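Local coordinates for mannan endo-1,4-beta-mannosidase (Mytilus edulis, PDB 2C0H), which hydrolyses internal beta-1,4-mannosidic linkages in mannans, galactomannans and glucomannans, cutting long chains into short manno-oligosaccharides, at residues P289-E298 / Y317-V328; Y14-S22 / D345-L353. The protein carries 3 engineered substitutions. One frame throughout, in Å; residues are numbered along the deposited sequence.

How the contacts relate
Both contacts meet in the curled sheet of the TIM barrel. Contact 1 joins strand 290-294 to strand 319-322, the last barrel strand, which closes the barrel against the first, 17-25, the strand that carries the first segment of contact 2. Their centres lie about 18 Å apart, yet they touch: S318 and A320 pair through their backbones with L21, and the ring of F20 packs against S318 and G319. Along the chain, 14-22 comes first, both segments of contact 1 follow, and 345-353 ends the protein. Contact 2 therefore brings the C-terminus back to the first barrel strand, away from the annotated sites, whereas contact 1 holds the probable nucleophile.

Contact 1. Residues P289-E298 / Y317-V328; sequences PMVIGEFNQE and YSGAWTWSRTDV
V291 lays CG1 over one face of the W321 indole, 4.0 Å from the centroid of its six-membered ring, a CH-pi contact. I292 does the same from the other side of the sheet: CD1 sits above the centre of the Y317 ring, whose edge meets M290 SD in a Met-aromatic contact. Between the two layers, the short strand segments 290-294 and 319-322 run parallel, their axes 4° from each other in direction. I292 is gripped twice, its N bonding to G319 O and its O receiving W321 N at 3.0 Å. G319 leaves room for V291, since a CB there would clash with CG2.

Farther along, F295 O accepts a hydrogen bond from W323 N at 2.9 Å, while the F295 ring turns back to meet T322 CG2 with CZ (3.6 Å) and A320 CB with CE2. N296 ND2 reaches W323 O at 2.9 Å, nearly in its own amide plane; chi1 of 54° sets CG between backbone N and carbonyl carbon, turning the amide toward W323. Farther out, E298 bends at chi2 and brings CD to 3.5 Å from V328 CB; an alanine in place of this glutamate would probably leave V328 CB and CG2 without the carboxylate that packs on them, opening a gap there.

E294 extends alongside W323, OE2 3.6 Å from CZ3, its carboxylate turned 30° from the indole plane. R63 and Y265 hold its oxygens. By similarity E294 is the nucleophile and W323 binds substrate, so this beta-alpha-beta unit, with helix 305-314 between its strands, ends at the active site of a family 5 TIM barrel.

Contact 2. Residues Y14-S22 / D345-L353; sequences YNGHHIFLS and DHGQVQFGL
Y14 and F351 meet ring to ring, with F351 CE1 over one face of the tyrosine, 3.7 Å from Y14 CG, and the planes inclined at 37°. With its CG anti to the backbone N (chi1 -163°), Y14 extends toward the chain end, where its hydroxyl donates to L353 O of the terminal carboxylate at 2.9 Å, in its plane and on a lone pair. L353 CD2 packs near CZ of the same tyrosine. F351 is also touched by I19, whose CG2 stands over a face of the phenylalanine, 4.0 Å from the ring centroid.

Next to these rings the backbones bridge once, at I19 and Q348: Q348 N gives to H18 O at 2.9 Å, and F20 N returns to Q348 O at 3.1 Å. G347 CA slides under the H18 imidazole, 3.9 Å from its centroid; a side chain at this glycine would press on H18 and I19. The CE1 corner of that imidazole comes 3.3 Å from H346 O.

This is the C-terminal tail pairing with the start of strand 17-25, which is also the second arm of the beta hairpin with 11-14, whose type I' turn runs from Y14 to H17.

Further along, V349 CG1 packs on S22 CB at 4.0 Å. N60 bridges the two segments, its ND2 bonding to both F20 O and V349 O. Y313, from helix 305-314, sets its hydroxyl between H346 N and G347 O and meets the rings of F20 and H346 edge-to-face. At the very end, K153 forms a salt bridge with L353 OXT, while N104 takes the L353 backbone N-H.

Contact 1. Residues P289-E298 / Y317-V328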
loop_
_atom_site.group_PDB
_atom_site.type_symbol
_atom_site.label_atom_id
_atom_site.label_comp_id
_atom_site.label_asym_id
_atom_site.label_seq_id
_atom_site.Cartn_x
_atom_site.Cartn_y
_atom_site.Cartn_z
ATOM N N PRO A 289 10.792 -4.204 -7.040
ATOM C CA PRO A 289 11.168 -3.136 -6.112
ATOM C C PRO A 289 10.456 -3.281 -4.789
ATOM O O PRO A 289 9.413 -3.919 -4.712
ATOM C CB PRO A 289 10.703 -1.865 -6.817
ATOM C CG PRO A 289 10.490 -2.223 -8.272
ATOM C CD PRO A 289 10.094 -3.663 -8.219
ATOM N N MET A 290 11.035 -2.688 -3.751
ATOM C CA MET A 290 10.416 -2.646 -2.445
ATOM C C MET A 290 10.407 -1.223 -1.911
ATOM O O MET A 290 11.437 -0.549 -1.921
ATOM C CB MET A 290 11.157 -3.536 -1.452
ATOM C CG MET A 290 10.685 -3.370 -0.020
ATOM S SD MET A 290 11.286 -4.659 1.039
ATOM C CE MET A 290 10.123 -5.965 0.617
ATOM N N VAL A 291 9.239 -0.807 -1.449
ATOM C CA VAL A 291 9.037 0.473 -0.774
ATOM C C VAL A 291 8.910 0.179 0.720
ATOM O O VAL A 291 8.238 -0.760 1.139
ATOM C CB VAL A 291 7.747 1.154 -1.295
ATOM C CG1 VAL A 291 7.382 2.344 -0.425
ATOM C CG2 VAL A 291 7.925 1.580 -2.767
ATOM N N ILE A 292 9.564 0.982 1.545
ATOM C CA ILE A 292 9.326 0.902 2.981
ATOM C C ILE A 292 8.135 1.840 3.266
ATOM O O ILE A 292 8.281 3.064 3.307
ATOM C CB ILE A 292 10.594 1.261 3.774
ATOM C CG1 ILE A 292 11.758 0.315 3.400
ATOM C CG2 ILE A 292 10.317 1.172 5.276
ATOM C CD1 ILE A 292 13.124 0.736 3.967
ATOM N N GLY A 293 6.943 1.251 3.415
ATOM C CA GLY A 293 5.680 1.964 3.307
ATOM C C GLY A 293 5.132 2.569 4.575
ATOM O O GLY A 293 4.190 3.335 4.495
ATOM N N GLU A 294 5.725 2.207 5.714
ATOM C CA GLU A 294 5.403 2.846 7.009
ATOM C C GLU A 294 6.625 2.745 7.912
ATOM O O GLU A 294 7.219 1.666 8.022
ATOM C CB GLU A 294 4.253 2.139 7.738
ATOM C CG GLU A 294 2.884 2.220 7.080
ATOM C CD GLU A 294 1.767 1.626 7.928
ATOM O OE1 GLU A 294 2.011 1.292 9.117
ATOM O OE2 GLU A 294 0.630 1.481 7.403
ATOM N N PHE A 295 6.988 3.862 8.542
ATOM C CA PHE A 295 8.034 3.897 9.570
ATOM C C PHE A 295 7.962 5.281 10.180
ATOM O O PHE A 295 7.364 6.189 9.597
ATOM C CB PHE A 295 9.429 3.673 8.972
ATOM C CG PHE A 295 9.872 4.746 8.024
ATOM C CD1 PHE A 295 10.700 5.804 8.436
ATOM C CD2 PHE A 295 9.466 4.719 6.691
ATOM C CE1 PHE A 295 11.094 6.772 7.560
ATOM C CE2 PHE A 295 9.857 5.703 5.808
ATOM C CZ PHE A 295 10.678 6.735 6.227
ATOM N N ASN A 296 8.623 5.465 11.326
ATOM C CA ASN A 296 8.858 6.821 11.839
ATOM C C ASN A 296 9.989 6.824 12.867
ATOM O O ASN A 296 10.417 5.791 13.363
ATOM C CB ASN A 296 7.581 7.479 12.408
ATOM C CG ASN A 296 6.884 6.645 13.461
ATOM O OD1 ASN A 296 7.490 6.168 14.427
ATOM N ND2 ASN A 296 5.574 6.464 13.290
ATOM N N GLN A 297 10.494 8.019 13.122
ATOM C CA GLN A 297 11.613 8.220 14.042
ATOM C C GLN A 297 11.241 7.818 15.469
ATOM O O GLN A 297 12.076 7.321 16.225
ATOM C CB GLN A 297 12.003 9.681 13.970
ATOM C CG GLN A 297 13.171 10.099 14.782
ATOM C CD GLN A 297 13.382 11.586 14.685
ATOM O OE1 GLN A 297 13.440 12.170 13.588
ATOM N NE2 GLN A 297 13.462 12.227 15.838
ATOM N N GLU A 298 9.984 8.008 15.831
ATOM C CA GLU A 298 9.524 7.649 17.166
ATOM C C GLU A 298 9.675 6.147 17.460
ATOM O O GLU A 298 9.840 5.739 18.615
ATOM C CB GLU A 298 8.081 8.133 17.359
ATOM C CG GLU A 298 7.925 9.674 17.465
ATOM C CD GLU A 298 8.020 10.460 16.141
ATOM O OE1 GLU A 298 8.160 9.866 15.050
ATOM O OE2 GLU A 298 7.938 11.715 16.175
ATOM N N TYR A 317 16.388 0.254 -1.825
ATOM C CA TYR A 317 14.929 0.360 -1.790
ATOM C C TYR A 317 14.409 1.426 -2.786
ATOM O O TYR A 317 15.177 2.237 -3.309
ATOM C CB TYR A 317 14.441 0.594 -0.349
ATOM C CG TYR A 317 14.943 -0.473 0.606
ATOM C CD1 TYR A 317 14.269 -1.692 0.753
ATOM C CD2 TYR A 317 16.127 -0.307 1.341
ATOM C CE1 TYR A 317 14.733 -2.674 1.601
ATOM C CE2 TYR A 317 16.590 -1.283 2.205
ATOM C CZ TYR A 317 15.897 -2.477 2.346
ATOM O OH TYR A 317 16.367 -3.477 3.191
ATOM N N SER A 318 13.110 1.392 -3.101
ATOM C CA SER A 318 12.560 2.266 -4.149
ATOM C C SER A 318 11.594 3.341 -3.644
ATOM O O SER A 318 11.080 4.172 -4.405
ATOM C CB SER A 318 11.885 1.444 -5.249
ATOM O OG SER A 318 12.842 0.728 -6.016
ATOM N N GLY A 319 11.384 3.371 -2.332
ATOM C CA GLY A 319 10.550 4.391 -1.756
ATOM C C GLY A 319 10.549 4.318 -0.249
ATOM O O GLY A 319 10.991 3.326 0.341
ATOM N N ALA A 320 10.069 5.409 0.349
ATOM C CA ALA A 320 9.943 5.510 1.796
ATOM C C ALA A 320 8.790 6.470 2.125
ATOM O O ALA A 320 8.791 7.622 1.703
ATOM C CB ALA A 320 11.251 5.992 2.381
ATOM N N TRP A 321 7.775 5.951 2.815
ATOM C CA TRP A 321 6.623 6.722 3.255
ATOM C C TRP A 321 6.507 6.677 4.780
ATOM O O TRP A 321 6.387 5.622 5.358
ATOM C CB TRP A 321 5.336 6.165 2.665
ATOM C CG TRP A 321 5.272 6.200 1.173
ATOM C CD1 TRP A 321 5.781 7.159 0.349
ATOM C CD2 TRP A 321 4.603 5.255 0.333
ATOM N NE1 TRP A 321 5.471 6.863 -0.970
ATOM C CE2 TRP A 321 4.758 5.694 -1.000
ATOM C CE3 TRP A 321 3.888 4.087 0.580
ATOM C CZ2 TRP A 321 4.222 4.993 -2.087
ATOM C CZ3 TRP A 321 3.359 3.390 -0.515
ATOM C CH2 TRP A 321 3.546 3.842 -1.814
ATOM N N THR A 322 6.585 7.834 5.432
ATOM C CA THR A 322 6.453 7.870 6.870
ATOM C C THR A 322 5.010 7.687 7.321
ATOM O O THR A 322 4.076 7.948 6.579
ATOM C CB THR A 322 6.929 9.207 7.421
ATOM O OG1 THR A 322 6.259 10.264 6.754
ATOM C CG2 THR A 322 8.440 9.344 7.289
ATOM N N TRP A 323 4.847 7.264 8.563
ATOM C CA TRP A 323 3.551 7.155 9.185
ATOM C C TRP A 323 3.471 8.187 10.307
ATOM O O TRP A 323 4.293 8.086 11.239
ATOM C CB TRP A 323 3.393 5.766 9.804
ATOM C CG TRP A 323 2.086 5.624 10.490
ATOM C CD1 TRP A 323 1.810 5.862 11.812
ATOM C CD2 TRP A 323 0.849 5.286 9.870
ATOM N NE1 TRP A 323 0.469 5.649 12.047
ATOM C CE2 TRP A 323 -0.140 5.308 10.866
ATOM C CE3 TRP A 323 0.480 4.965 8.560
ATOM C CZ2 TRP A 323 -1.477 5.014 10.594
ATOM C CZ3 TRP A 323 -0.848 4.658 8.300
ATOM C CH2 TRP A 323 -1.805 4.698 9.303
ATOM N N SER A 324 2.555 9.162 10.286
ATOM C CA SER A 324 1.708 9.645 9.174
ATOM C C SER A 324 1.341 11.126 9.417
ATOM O O SER A 324 1.694 11.691 10.461
ATOM C CB SER A 324 0.395 8.867 9.119
ATOM O OG SER A 324 -0.391 9.170 10.267
ATOM N N ARG A 325 0.605 11.740 8.509
ATOM C CA ARG A 325 0.174 13.152 8.718
ATOM C C ARG A 325 -0.614 13.296 10.020
ATOM O O ARG A 325 -0.493 14.320 10.679
ATOM C CB ARG A 325 -0.644 13.724 7.533
ATOM C CG ARG A 325 -1.263 15.121 7.751
ATOM C CD ARG A 325 -0.186 16.103 7.709
ATOM N NE ARG A 325 -0.558 17.491 8.014
ATOM C CZ ARG A 325 -0.553 18.023 9.234
ATOM N NH1 ARG A 325 -0.290 17.278 10.291
ATOM N NH2 ARG A 325 -0.835 19.313 9.393
ATOM N N THR A 326 -1.436 12.310 10.354
ATOM C CA THR A 326 -2.268 12.367 11.575
ATOM C C THR A 326 -1.534 12.030 12.869
ATOM O O THR A 326 -1.984 12.455 13.945
ATOM C CB THR A 326 -3.497 11.419 11.511
ATOM O OG1 THR A 326 -3.092 10.040 11.507
ATOM C CG2 THR A 326 -4.343 11.738 10.304
ATOM N N ASP A 327 -0.447 11.262 12.792
ATOM C CA ASP A 327 0.199 10.649 13.958
ATOM C C ASP A 327 1.600 11.242 14.200
ATOM O O ASP A 327 2.214 11.767 13.297
ATOM C CB ASP A 327 0.304 9.116 13.781
ATOM C CG ASP A 327 -1.043 8.380 13.951
ATOM O OD1 ASP A 327 -2.130 9.012 13.904
ATOM O OD2 ASP A 327 -1.018 7.136 14.137
ATOM N N VAL A 328 2.097 11.116 15.426
ATOM C CA VAL A 328 3.446 11.580 15.821
ATOM C C VAL A 328 3.792 13.012 15.326
ATOM O O VAL A 328 2.906 13.861 15.232
ATOM C CB VAL A 328 4.549 10.496 15.507
ATOM C CG1 VAL A 328 4.249 9.200 16.229
ATOM C CG2 VAL A 328 4.711 10.222 14.015
HETATM O O HOH W 1 13.774 -1.574 -4.671
#

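Contact 2. Residues Y14-S22 / D345-L353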
loop_
_atom_site.group_PDB
_atom_site.type_symbol
_atom_site.label_atom_id
_atom_site.label_comp_id
_atom_site.label_asym_id
_atom_site.label_seq_id
_atom_site.Cartn_x
_atom_site.Cartn_y
_atom_site.Cartn_z
ATOM N N TYR A 14 10.039 6.793 -14.010
ATOM C CA TYR A 14 9.015 7.741 -14.488
ATOM C C TYR A 14 9.453 8.374 -15.820
ATOM O O TYR A 14 10.532 8.932 -15.912
ATOM C CB TYR A 14 8.660 8.828 -13.446
ATOM C CG TYR A 14 7.350 9.548 -13.749
ATOM C CD1 TYR A 14 6.157 9.137 -13.160
ATOM C CD2 TYR A 14 7.303 10.619 -14.640
ATOM C CE1 TYR A 14 4.955 9.767 -13.439
ATOM C CE2 TYR A 14 6.084 11.257 -14.935
ATOM C CZ TYR A 14 4.921 10.817 -14.319
ATOM O OH TYR A 14 3.705 11.422 -14.590
ATOM N N ASN A 15 8.619 8.260 -16.860
ATOM C CA ASN A 15 9.005 8.667 -18.220
ATOM C C ASN A 15 10.387 8.096 -18.610
ATOM O O ASN A 15 11.181 8.757 -19.294
ATOM C CB ASN A 15 8.964 10.194 -18.378
ATOM C CG ASN A 15 8.967 10.637 -19.852
ATOM O OD1 ASN A 15 8.360 9.987 -20.712
ATOM N ND2 ASN A 15 9.641 11.749 -20.140
ATOM N N GLY A 16 10.657 6.874 -18.150
ATOM C CA GLY A 16 11.881 6.146 -18.481
ATOM C C GLY A 16 13.125 6.513 -17.693
ATOM O O GLY A 16 14.216 6.046 -17.997
ATOM N N HIS A 17 12.968 7.333 -16.657
ATOM C CA HIS A 17 14.099 7.711 -15.809
ATOM C C HIS A 17 13.936 7.130 -14.415
ATOM O O HIS A 17 12.829 7.113 -13.918
ATOM C CB HIS A 17 14.181 9.226 -15.726
ATOM C CG HIS A 17 14.344 9.884 -17.059
ATOM N ND1 HIS A 17 15.511 9.796 -17.782
ATOM C CD2 HIS A 17 13.487 10.611 -17.810
ATOM C CE1 HIS A 17 15.369 10.447 -18.923
ATOM N NE2 HIS A 17 14.152 10.957 -18.962
ATOM N N HIS A 18 15.037 6.679 -13.800
ATOM C CA HIS A 18 15.038 6.098 -12.437
ATOM C C HIS A 18 14.546 7.138 -11.422
ATOM O O HIS A 18 15.035 8.271 -11.404
ATOM C CB HIS A 18 16.456 5.598 -12.094
ATOM C CG HIS A 18 16.574 4.866 -10.796
ATOM N ND1 HIS A 18 17.779 4.727 -10.135
ATOM C CD2 HIS A 18 15.659 4.208 -10.046
ATOM C CE1 HIS A 18 17.594 4.027 -9.032
ATOM N NE2 HIS A 18 16.318 3.697 -8.954
ATOM N N ILE A 19 13.543 6.760 -10.630
ATOM C CA ILE A 19 12.983 7.628 -9.564
ATOM C C ILE A 19 12.926 6.892 -8.218
ATOM O O ILE A 19 13.072 5.678 -8.135
ATOM C CB ILE A 19 11.589 8.209 -9.943
ATOM C CG1 ILE A 19 10.524 7.098 -10.059
ATOM C CG2 ILE A 19 11.703 9.077 -11.213
ATOM C CD1 ILE A 19 9.839 6.776 -8.735
ATOM N N PHE A 20 12.710 7.666 -7.160
ATOM C CA PHE A 20 12.501 7.152 -5.823
ATOM C C PHE A 20 11.264 7.835 -5.270
ATOM O O PHE A 20 11.155 9.068 -5.390
ATOM C CB PHE A 20 13.708 7.532 -4.953
ATOM C CG PHE A 20 13.631 7.035 -3.532
ATOM C CD1 PHE A 20 14.081 5.761 -3.168
ATOM C CD2 PHE A 20 13.147 7.876 -2.539
ATOM C CE1 PHE A 20 14.035 5.320 -1.839
ATOM C CE2 PHE A 20 13.088 7.437 -1.204
ATOM C CZ PHE A 20 13.524 6.171 -0.857
ATOM N N LEU A 21 10.341 7.055 -4.689
ATOM C CA LEU A 21 9.124 7.595 -4.076
ATOM C C LEU A 21 9.376 8.034 -2.640
ATOM O O LEU A 21 9.692 7.235 -1.807
ATOM C CB LEU A 21 8.001 6.565 -4.113
ATOM C CG LEU A 21 7.551 6.150 -5.515
ATOM C CD1 LEU A 21 6.552 4.998 -5.441
ATOM C CD2 LEU A 21 6.971 7.319 -6.269
ATOM N N SER A 22 9.216 9.322 -2.374
ATOM C CA SER A 22 9.475 9.874 -1.044
ATOM C C SER A 22 8.233 10.610 -0.571
ATOM O O SER A 22 7.744 11.497 -1.262
ATOM C CB SER A 22 10.600 10.881 -1.164
ATOM O OG SER A 22 10.851 11.503 0.091
ATOM N N ASP A 345 21.563 10.660 -6.961
ATOM C CA ASP A 345 22.503 9.514 -6.958
ATOM C C ASP A 345 21.870 8.114 -6.983
ATOM O O ASP A 345 22.533 7.155 -7.371
ATOM C CB ASP A 345 23.524 9.589 -5.798
ATOM C CG ASP A 345 22.896 9.935 -4.460
ATOM O OD1 ASP A 345 22.272 11.014 -4.390
ATOM O OD2 ASP A 345 23.047 9.148 -3.498
ATOM N N HIS A 346 20.620 7.985 -6.547
ATOM C CA HIS A 346 19.895 6.707 -6.603
ATOM C C HIS A 346 18.473 6.933 -7.132
ATOM O O HIS A 346 17.506 6.354 -6.641
ATOM C CB HIS A 346 19.851 6.044 -5.233
ATOM C CG HIS A 346 21.172 5.530 -4.762
ATOM N ND1 HIS A 346 22.052 6.298 -4.037
ATOM C CD2 HIS A 346 21.741 4.306 -4.872
ATOM C CE1 HIS A 346 23.120 5.579 -3.741
ATOM N NE2 HIS A 346 22.957 4.366 -4.233
ATOM N N GLY A 347 18.379 7.775 -8.149
ATOM C CA GLY A 347 17.098 8.098 -8.769
ATOM C C GLY A 347 16.609 9.484 -8.423
ATOM O O GLY A 347 16.917 10.011 -7.356
ATOM N N GLN A 348 15.852 10.076 -9.337
ATOM C CA GLN A 348 15.308 11.417 -9.155
ATOM C C GLN A 348 14.199 11.399 -8.120
ATOM O O GLN A 348 13.347 10.544 -8.142
ATOM C CB GLN A 348 14.732 11.960 -10.468
ATOM C CG GLN A 348 15.760 12.247 -11.550
ATOM C CD GLN A 348 15.121 12.785 -12.826
ATOM O OE1 GLN A 348 15.543 12.441 -13.944
ATOM N NE2 GLN A 348 14.100 13.632 -12.670
ATOM N N VAL A 349 14.200 12.374 -7.227
ATOM C CA VAL A 349 13.128 12.541 -6.267
ATOM C C VAL A 349 12.181 13.666 -6.709
ATOM O O VAL A 349 10.969 13.573 -6.556
ATOM C CB VAL A 349 13.724 12.857 -4.887
ATOM C CG1 VAL A 349 12.623 13.064 -3.861
ATOM C CG2 VAL A 349 14.660 11.748 -4.451
ATOM N N GLN A 350 12.745 14.744 -7.251
ATOM C CA GLN A 350 11.951 15.829 -7.809
ATOM C C GLN A 350 11.860 15.644 -9.308
ATOM O O GLN A 350 12.832 15.830 -10.036
ATOM C CB GLN A 350 12.565 17.186 -7.456
ATOM C CG GLN A 350 11.904 17.874 -6.276
ATOM C CD GLN A 350 11.562 16.931 -5.146
ATOM O OE1 GLN A 350 12.441 16.454 -4.433
ATOM N NE2 GLN A 350 10.272 16.648 -4.981
ATOM N N PHE A 351 10.691 15.222 -9.764
ATOM C CA PHE A 351 10.431 15.079 -11.183
ATOM C C PHE A 351 9.038 15.617 -11.507
ATOM O O PHE A 351 8.141 15.594 -10.662
ATOM C CB PHE A 351 10.593 13.618 -11.612
ATOM C CG PHE A 351 9.771 12.639 -10.808
ATOM C CD1 PHE A 351 8.516 12.243 -11.246
ATOM C CD2 PHE A 351 10.257 12.100 -9.622
ATOM C CE1 PHE A 351 7.756 11.342 -10.511
ATOM C CE2 PHE A 351 9.501 11.206 -8.883
ATOM C CZ PHE A 351 8.244 10.828 -9.325
ATOM N N GLY A 352 8.872 16.127 -12.721
ATOM C CA GLY A 352 7.600 16.677 -13.167
ATOM C C GLY A 352 6.694 15.570 -13.667
ATOM O O GLY A 352 7.171 14.582 -14.222
ATOM N N LEU A 353 5.392 15.725 -13.460
ATOM C CA LEU A 353 4.434 14.719 -13.902
ATOM C C LEU A 353 4.095 14.906 -15.373
ATOM O O LEU A 353 3.793 13.930 -16.076
ATOM C CB LEU A 353 3.162 14.784 -13.062
ATOM C CG LEU A 353 3.378 14.589 -11.562
ATOM C CD1 LEU A 353 2.032 14.541 -10.867
ATOM C CD2 LEU A 353 4.181 13.337 -11.270
ATOM O OXT LEU A 353 4.116 16.031 -15.891
HETATM O O HOH W 2 16.993 9.501 -12.965
HETATM O O HOH W 3 16.275 3.273 -5.845
#